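Arginine kinase (Anthopleura japonica, PDB 4RF6) catalyses the reversible transfer of phosphate from ATP to L-arginine, giving N(omega)-phospho-L-arginine and ADP, as a monomer with two kinase domains in tandem. Local coordinates at residues A[19-23]-A[64-68]; A[370-374]-A[390-395]. Residues are numbered along the deposited sequence.

Interaction 1: residues A[19-23]-A[64-68]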
loop_
_atom_site.group_PDB
_atom_site.type_symbol
_atom_site.label_atom_id
_atom_site.label_comp_id
_atom_site.label_asym_id
_atom_site.label_seq_id
_atom_site.Cartn_x
_atom_site.Cartn_y
_atom_site.Cartn_z
ATOM N N PHE A 19 44.201 -24.526 7.814
ATOM C CA PHE A 19 42.888 -24.946 7.339
ATOM C C PHE A 19 41.860 -24.792 8.456
ATOM O O PHE A 19 42.125 -25.164 9.597
ATOM C CB PHE A 19 42.935 -26.398 6.852
ATOM C CG PHE A 19 41.638 -26.889 6.279
ATOM C CD1 PHE A 19 40.719 -27.547 7.081
ATOM C CD2 PHE A 19 41.337 -26.685 4.940
ATOM C CE1 PHE A 19 39.522 -27.996 6.562
ATOM C CE2 PHE A 19 40.141 -27.131 4.410
ATOM C CZ PHE A 19 39.233 -27.790 5.224
ATOM N N PRO A 20 40.691 -24.217 8.140
ATOM C CA PRO A 20 39.693 -24.016 9.195
ATOM C C PRO A 20 38.999 -25.323 9.585
ATOM O O PRO A 20 37.988 -25.691 8.977
ATOM C CB PRO A 20 38.696 -23.041 8.555
ATOM C CG PRO A 20 38.793 -23.316 7.096
ATOM C CD PRO A 20 40.229 -23.719 6.830
ATOM N N ASP A 21 39.549 -26.008 10.588
ATOM C CA ASP A 21 38.937 -27.215 11.164
ATOM C C ASP A 21 37.422 -27.145 11.465
ATOM O O ASP A 21 36.720 -28.139 11.263
ATOM C CB ASP A 21 39.685 -27.665 12.430
ATOM C CG ASP A 21 40.983 -28.407 12.126
ATOM O OD1 ASP A 21 41.203 -28.786 10.955
ATOM O OD2 ASP A 21 41.775 -28.617 13.072
ATOM N N PRO A 22 36.911 -25.993 11.962
ATOM C CA PRO A 22 35.467 -25.924 12.244
ATOM C C PRO A 22 34.553 -26.210 11.047
ATOM O O PRO A 22 33.356 -26.403 11.245
ATOM C CB PRO A 22 35.277 -24.483 12.716
ATOM C CG PRO A 22 36.568 -24.139 13.353
ATOM C CD PRO A 22 37.617 -24.824 12.523
ATOM N N LEU A 23 35.092 -26.235 9.832
ATOM C CA LEU A 23 34.288 -26.640 8.684
ATOM C C LEU A 23 33.975 -28.137 8.779
ATOM O O LEU A 23 33.007 -28.625 8.188
ATOM C CB LEU A 23 34.985 -26.286 7.367
ATOM C CG LEU A 23 35.111 -24.782 7.103
ATOM C CD1 LEU A 23 35.589 -24.476 5.694
ATOM C CD2 LEU A 23 33.787 -24.085 7.369
ATOM N N GLY A 64 32.250 -17.532 6.640
ATOM C CA GLY A 64 31.737 -18.890 6.604
ATOM C C GLY A 64 32.291 -19.804 7.685
ATOM O O GLY A 64 31.713 -20.859 7.969
ATOM N N VAL A 65 33.415 -19.414 8.279
ATOM C CA VAL A 65 33.993 -20.171 9.385
ATOM C C VAL A 65 33.473 -19.628 10.715
ATOM O O VAL A 65 33.148 -20.394 11.629
ATOM C CB VAL A 65 35.529 -20.116 9.378
ATOM C CG1 VAL A 65 36.091 -21.089 10.403
ATOM C CG2 VAL A 65 36.069 -20.441 7.993
ATOM N N VAL A 66 33.404 -18.300 10.815
ATOM C CA VAL A 66 32.842 -17.642 11.991
ATOM C C VAL A 66 31.382 -18.047 12.150
ATOM O O VAL A 66 30.937 -18.398 13.245
ATOM C CB VAL A 66 32.940 -16.105 11.888
ATOM C CG1 VAL A 66 32.115 -15.425 12.985
ATOM C CG2 VAL A 66 34.393 -15.656 11.955
ATOM N N ASN A 67 30.648 -18.000 11.043
ATOM C CA ASN A 67 29.243 -18.385 11.021
ATOM C C ASN A 67 29.073 -19.723 10.313
ATOM O O ASN A 67 28.808 -19.770 9.110
ATOM C CB ASN A 67 28.406 -17.310 10.323
ATOM C CG ASN A 67 28.675 -15.917 10.866
ATOM O OD1 ASN A 67 28.222 -15.566 11.955
ATOM N ND2 ASN A 67 29.418 -15.116 10.104
ATOM N N LEU A 68 29.225 -20.806 11.071
ATOM C CA LEU A 68 29.203 -22.161 10.520
ATOM C C LEU A 68 27.865 -22.528 9.876
ATOM O O LEU A 68 27.791 -23.453 9.064
ATOM C CB LEU A 68 29.559 -23.177 11.609
ATOM C CG LEU A 68 31.005 -23.132 12.102
ATOM C CD1 LEU A 68 31.176 -23.980 13.353
ATOM C CD2 LEU A 68 31.972 -23.582 11.007
#

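Interaction 2: residues A[370-374]-A[390-395]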
loop_
_atom_site.group_PDB
_atom_site.type_symbol
_atom_site.label_atom_id
_atom_site.label_comp_id
_atom_site.label_asym_id
_atom_site.label_seq_id
_atom_site.Cartn_x
_atom_site.Cartn_y
_atom_site.Cartn_z
ATOM N N ARG A 370 -17.948 -17.897 -9.969
ATOM C CA ARG A 370 -18.875 -16.776 -10.121
ATOM C C ARG A 370 -19.863 -17.001 -11.270
ATOM O O ARG A 370 -20.816 -16.240 -11.435
ATOM C CB ARG A 370 -18.110 -15.464 -10.338
ATOM C CG ARG A 370 -17.279 -15.007 -9.143
ATOM C CD ARG A 370 -16.773 -13.578 -9.321
ATOM N NE ARG A 370 -16.347 -12.994 -8.051
ATOM C CZ ARG A 370 -16.065 -11.706 -7.863
ATOM N NH1 ARG A 370 -16.151 -10.842 -8.866
ATOM N NH2 ARG A 370 -15.692 -11.283 -6.664
ATOM N N SER A 371 -19.638 -18.052 -12.055
ATOM C CA SER A 371 -20.478 -18.343 -13.217
ATOM C C SER A 371 -21.842 -18.884 -12.809
ATOM O O SER A 371 -22.737 -19.036 -13.645
ATOM C CB SER A 371 -19.795 -19.372 -14.115
ATOM O OG SER A 371 -19.655 -20.611 -13.442
ATOM N N VAL A 372 -21.994 -19.168 -11.520
ATOM C CA VAL A 372 -23.172 -19.848 -10.997
ATOM C C VAL A 372 -23.859 -19.011 -9.910
ATOM O O VAL A 372 -23.188 -18.293 -9.169
ATOM C CB VAL A 372 -22.759 -21.240 -10.460
ATOM C CG1 VAL A 372 -23.630 -21.686 -9.294
ATOM C CG2 VAL A 372 -22.776 -22.261 -11.586
ATOM N N PHE A 373 -25.189 -19.084 -9.839
ATOM C CA PHE A 373 -25.954 -18.408 -8.789
ATOM C C PHE A 373 -25.397 -18.742 -7.409
ATOM O O PHE A 373 -25.151 -19.907 -7.099
ATOM C CB PHE A 373 -27.428 -18.803 -8.863
ATOM C CG PHE A 373 -28.319 -17.991 -7.967
ATOM C CD1 PHE A 373 -28.868 -16.798 -8.415
ATOM C CD2 PHE A 373 -28.605 -18.418 -6.675
ATOM C CE1 PHE A 373 -29.689 -16.044 -7.598
ATOM C CE2 PHE A 373 -29.422 -17.676 -5.851
ATOM C CZ PHE A 373 -29.967 -16.480 -6.312
ATOM N N PRO A 374 -25.190 -17.712 -6.576
ATOM C CA PRO A 374 -24.611 -17.915 -5.242
ATOM C C PRO A 374 -25.521 -18.788 -4.383
ATOM O O PRO A 374 -26.498 -18.284 -3.826
ATOM C CB PRO A 374 -24.547 -16.493 -4.663
ATOM C CG PRO A 374 -24.689 -15.572 -5.848
ATOM C CD PRO A 374 -25.550 -16.305 -6.820
ATOM N N LEU A 390 -32.249 -10.523 -5.642
ATOM C CA LEU A 390 -31.462 -11.228 -6.650
ATOM C C LEU A 390 -32.049 -12.603 -6.971
ATOM O O LEU A 390 -31.653 -13.607 -6.383
ATOM C CB LEU A 390 -29.994 -11.371 -6.232
ATOM C CG LEU A 390 -29.079 -11.889 -7.345
ATOM C CD1 LEU A 390 -28.803 -10.796 -8.351
ATOM C CD2 LEU A 390 -27.774 -12.455 -6.816
ATOM N N THR A 391 -32.993 -12.642 -7.904
ATOM C CA THR A 391 -33.520 -13.908 -8.404
ATOM C C THR A 391 -32.493 -14.526 -9.354
ATOM O O THR A 391 -31.637 -13.816 -9.887
ATOM C CB THR A 391 -34.832 -13.690 -9.155
ATOM O OG1 THR A 391 -34.547 -13.215 -10.475
ATOM C CG2 THR A 391 -35.689 -12.668 -8.433
ATOM N N PRO A 392 -32.554 -15.854 -9.550
ATOM C CA PRO A 392 -31.650 -16.497 -10.511
ATOM C C PRO A 392 -31.834 -16.007 -11.953
ATOM O O PRO A 392 -30.848 -15.937 -12.690
ATOM C CB PRO A 392 -32.017 -17.977 -10.390
ATOM C CG PRO A 392 -32.488 -18.122 -8.979
ATOM C CD PRO A 392 -33.237 -16.841 -8.693
ATOM N N GLU A 393 -33.063 -15.685 -12.349
ATOM C CA GLU A 393 -33.312 -15.142 -13.684
ATOM C C GLU A 393 -32.633 -13.789 -13.838
ATOM O O GLU A 393 -31.988 -13.510 -14.853
ATOM C CB GLU A 393 -34.810 -14.980 -13.949
ATOM C CG GLU A 393 -35.650 -16.208 -13.648
ATOM C CD GLU A 393 -35.989 -16.337 -12.174
ATOM O OE1 GLU A 393 -36.010 -17.475 -11.666
ATOM O OE2 GLU A 393 -36.235 -15.299 -11.526
ATOM N N LEU A 394 -32.793 -12.947 -12.820
ATOM C CA LEU A 394 -32.154 -11.639 -12.792
ATOM C C LEU A 394 -30.637 -11.821 -12.828
ATOM O O LEU A 394 -29.935 -11.125 -13.566
ATOM C CB LEU A 394 -32.581 -10.871 -11.534
ATOM C CG LEU A 394 -32.302 -9.375 -11.398
ATOM C CD1 LEU A 394 -33.344 -8.737 -10.501
ATOM C CD2 LEU A 394 -30.930 -9.120 -10.820
ATOM N N PHE A 395 -30.142 -12.764 -12.029
ATOM C CA PHE A 395 -28.724 -13.093 -12.008
ATOM C C PHE A 395 -28.239 -13.489 -13.401
ATOM O O PHE A 395 -27.201 -13.012 -13.866
ATOM C CB PHE A 395 -28.451 -14.228 -11.021
ATOM C CG PHE A 395 -27.005 -14.654 -10.971
ATOM C CD1 PHE A 395 -26.051 -13.855 -10.349
ATOM C CD2 PHE A 395 -26.601 -15.855 -11.537
ATOM C CE1 PHE A 395 -24.721 -14.243 -10.300
ATOM C CE2 PHE A 395 -25.273 -16.251 -11.490
ATOM C CZ PHE A 395 -24.331 -15.446 -10.870
#

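Interaction 1: residues A[19-23]-A[64-68]
Residues 19-23 leave an extended backbone at F19 and P20 and tighten into the start of a 3-10 turn at D21-L23, closed by the hydrogen bond from L23 N to P20 O (3.1 Å). Opposite lies the last turn of helix 57-66, which ends as N67 departs from helical angles, L68 following in the loop. The two backbones come nearest at L23 and V65, with 6.5 Å between their CA atoms, and the small interface, 231 Å² over both sides, is held by apolar packing. V65 is central to it: CG2 meets P20 CB at 3.7 Å and L23 CD2 at 4.3 Å, while CG1 lies 4.2 Å from P22 CB. P20 and P22 both direct their CA-to-CB bonds toward the helix end, so the two rigid rings, with L23 beside them, form the surface that V65 packs against. From past the helix end L68 reaches back: its CD2 sits 3.8 Å from P22 CB, 4.1 Å from L23 CD2 and 3.2 Å from P22 O, a tight van der Waals approach of methyl to carbonyl. L23 CD2 also rests 3.9 Å from G64 O. G64 is close to G73 of the 71-75 loop, so the contact borders a part of the chain that probably binds arginine. P20 packs further along helix 57-66 on W58 and I61, P22 against T9 and F13 of helix 7-14, and V66, on the side away from 19-23, touches A204 of helix 200-205, placing the contact inside the helical N-terminal domain of the first repeat.

Interaction 2: residues A[370-374]-A[390-395]
Two phenylalanines interlock where the chain, having left the long helix 344-370, meets the start of helix 392-398. F373 is the main bump: its ring enters a hollow formed by L390, T391, P392 and F395, and P392 CG lies over one face, 3.9 Å from the F373 ring centroid, in a CH-pi contact. At the ring's edge F373 CZ is 3.3 Å from L390 O and F373 CD1 is 3.7 Å from F395 CB. F373 CE1 also packs on L390 CD2 (4.1 Å). F395 answers as the second bump, reaching back into the bend of 370-374. F373 CA and P374 CD lie over one face, 4.0 and 4.3 Å from the F395 ring centroid, and R370 O approaches the edge, 3.6 Å from F395 CZ. The two rings meet as an offset edge-to-face pair, the edge of F373 toward the face of F395, with centroids 5.6 Å apart and planes at 86°. T391 N-caps the helix that presents P392 and F395, its OG1 accepting from L394 N at 2.9 Å. Helix 409-418 borders the contact: Y410 touches R370 and P374, I413 meets L390, and L409 meets F395, while the guanidinium of R370 makes a salt bridge to D411. The contact joins the link that follows helix 344-370 to the start of helix 392-398, near the beginning of the second repeat.

Interactions 1 and 2 lie in the N-terminal domains of the two tandem repeats, their centres about 66 Å apart and with no touch between them. Each sets a proline-bearing loop against a helix end, but interaction 1 uses the C-terminal end of its helix and interaction 2 the N-terminal end. Interaction 1 is buried and aliphatic, next to a loop thought to bind substrate. Interaction 2 is partly exposed and larger, 301 against 231 Å², relies on aromatic and CH-pi packing, and lies away from the substrate and nucleotide sites, where the chain passes from the first repeat into the second.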